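Cys-Gly metallodipeptidase DUG1 (Saccharomyces cerevisiae, PDB 4G1P) hydrolyses the dipeptide Cys-Gly as a metal-dependent M20-family dipeptidase and serves as the catalytic component of the glutathione-degrading DUG complex. Local coordinates at residues T6-K11 / D150-S155. Numbering follows the deposited sequence.
Sequences TSVFQK and DAFKAS
Val8 and Phe152 make the apolar centre of this contact, the valine spreading both of its methyls against the phenyl ring. Val8 CG2 stands over one face, displaced from the middle toward the rim, and its distance of 3.9 Å to the centroid of the Phe152 ring, 18° off the normal, makes a CH-pi contact. Val8 CG1 lies over the same face, toward the CD1-CE1 side, 3.8 Å from both CD1 and CE1 of Phe152. The valine torsion sets Val8 CG1 anti to the backbone N (chi1 -174°), and this methyl also lies 4.1 Å from Ala151 CB.

Val8 CG2 also approaches Ser155 OG at 3.6 Å. That hydroxyl turns back onto its own helix end, and Ser155 OG donates to Phe152 O over 2.9 Å, coming from above the carbonyl plane, so it is satisfied locally, with Val8 CG2 alongside it. Beside it, Ser155 CB lies near the backbone oxygen and CB of Ser7.

Lys11 completes the interface through its aliphatic part. Its chain bends at chi2 and runs over the end of the other helix: Lys11 CB sits by Ala151 O, Lys11 CG is 3.7 Å from Ser155 CB, and Lys11 CD is 4.0 Å from Ala154 CB. No hydrogen bond or salt bridge joins the two segments, and van der Waals packing carries the contact.

Ala469 of helix 458-477 touches both Val8 and Phe152, and Phe159 meets the Phe152 ring edge-to-face. The segment axes approach to 8.2 Å at 113°, a steeply crossed helix pair in which the N-terminal helix 5-14 packs on the C-terminal end of helix 135-154, at the periphery of the alpha/beta M20 peptidase fold and away from the zinc site.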
# COMPACT_ATOMS: atom_id res chain seq x y z
N THR A 6 1.59 46.21 23.82
CA THR A 6 0.26 46.51 23.31
C THR A 6 0.33 47.08 21.90
O THR A 6 -0.55 46.84 21.08
CB THR A 6 -0.49 47.51 24.22
OG1 THR A 6 0.17 48.78 24.17
CG2 THR A 6 -0.51 47.01 25.65
N SER A 7 1.40 47.82 21.62
CA SER A 7 1.64 48.34 20.29
C SER A 7 1.87 47.17 19.34
O SER A 7 1.24 47.08 18.29
CB SER A 7 2.87 49.25 20.29
OG SER A 7 2.50 50.61 20.37
N VAL A 8 2.78 46.29 19.73
CA VAL A 8 3.07 45.07 18.97
C VAL A 8 1.84 44.17 18.84
O VAL A 8 1.54 43.67 17.76
CB VAL A 8 4.27 44.30 19.58
CG1 VAL A 8 4.67 43.12 18.69
CG2 VAL A 8 5.46 45.21 19.72
N PHE A 9 1.11 43.98 19.93
CA PHE A 9 -0.11 43.18 19.88
C PHE A 9 -1.15 43.75 18.91
O PHE A 9 -1.87 43.01 18.24
CB PHE A 9 -0.73 43.04 21.27
CG PHE A 9 -0.00 42.10 22.16
CD1 PHE A 9 1.20 41.53 21.77
CD2 PHE A 9 -0.53 41.76 23.39
CE1 PHE A 9 1.89 40.65 22.59
CE2 PHE A 9 0.14 40.87 24.21
CZ PHE A 9 1.35 40.32 23.81
N GLN A 10 -1.22 45.08 18.83
CA GLN A 10 -2.15 45.74 17.95
C GLN A 10 -1.75 45.58 16.48
O GLN A 10 -2.61 45.40 15.60
CB GLN A 10 -2.25 47.21 18.29
CG GLN A 10 -3.07 47.50 19.51
CD GLN A 10 -3.04 48.97 19.87
OE1 GLN A 10 -2.52 49.79 19.10
NE2 GLN A 10 -3.59 49.32 21.04
N LYS A 11 -0.46 45.65 16.22
CA LYS A 11 -0.00 45.53 14.86
C LYS A 11 -0.18 44.10 14.39
O LYS A 11 -0.38 43.85 13.21
CB LYS A 11 1.44 45.98 14.72
CG LYS A 11 1.57 47.48 14.52
CD LYS A 11 0.66 47.96 13.40
CE LYS A 11 0.45 49.47 13.44
NZ LYS A 11 -0.14 49.98 12.16
N ASP A 150 7.84 41.44 11.73
CA ASP A 150 7.14 42.48 11.01
C ASP A 150 6.34 43.37 11.94
O ASP A 150 6.26 44.58 11.74
CB ASP A 150 6.22 41.87 9.95
CG ASP A 150 6.97 41.40 8.74
OD1 ASP A 150 8.14 41.81 8.58
OD2 ASP A 150 6.39 40.63 7.94
N ALA A 151 5.73 42.78 12.96
CA ALA A 151 4.83 43.53 13.81
C ALA A 151 5.60 44.53 14.66
O ALA A 151 5.17 45.67 14.82
CB ALA A 151 4.01 42.60 14.68
N PHE A 152 6.73 44.10 15.21
CA PHE A 152 7.64 45.01 15.90
C PHE A 152 7.99 46.16 14.96
O PHE A 152 7.98 47.33 15.36
CB PHE A 152 8.91 44.29 16.38
CG PHE A 152 8.77 43.62 17.72
CD1 PHE A 152 8.32 42.31 17.82
CD2 PHE A 152 9.05 44.32 18.89
CE1 PHE A 152 8.17 41.70 19.06
CE2 PHE A 152 8.90 43.72 20.13
CZ PHE A 152 8.46 42.40 20.22
N LYS A 153 8.29 45.82 13.71
CA LYS A 153 8.67 46.83 12.74
C LYS A 153 7.55 47.84 12.51
O LYS A 153 7.77 49.04 12.62
CB LYS A 153 9.11 46.18 11.43
CG LYS A 153 10.51 46.58 10.98
CD LYS A 153 11.22 45.43 10.26
CE LYS A 153 10.31 44.82 9.19
NZ LYS A 153 10.75 43.46 8.75
N ALA A 154 6.35 47.36 12.22
CA ALA A 154 5.21 48.23 11.93
C ALA A 154 4.76 49.05 13.14
O ALA A 154 4.15 50.10 12.98
CB ALA A 154 4.04 47.41 11.40
N SER A 155 5.06 48.56 14.33
CA SER A 155 4.64 49.23 15.55
C SER A 155 5.69 50.26 15.98
O SER A 155 5.48 50.98 16.96
CB SER A 155 4.43 48.22 16.67
OG SER A 155 5.67 47.70 17.13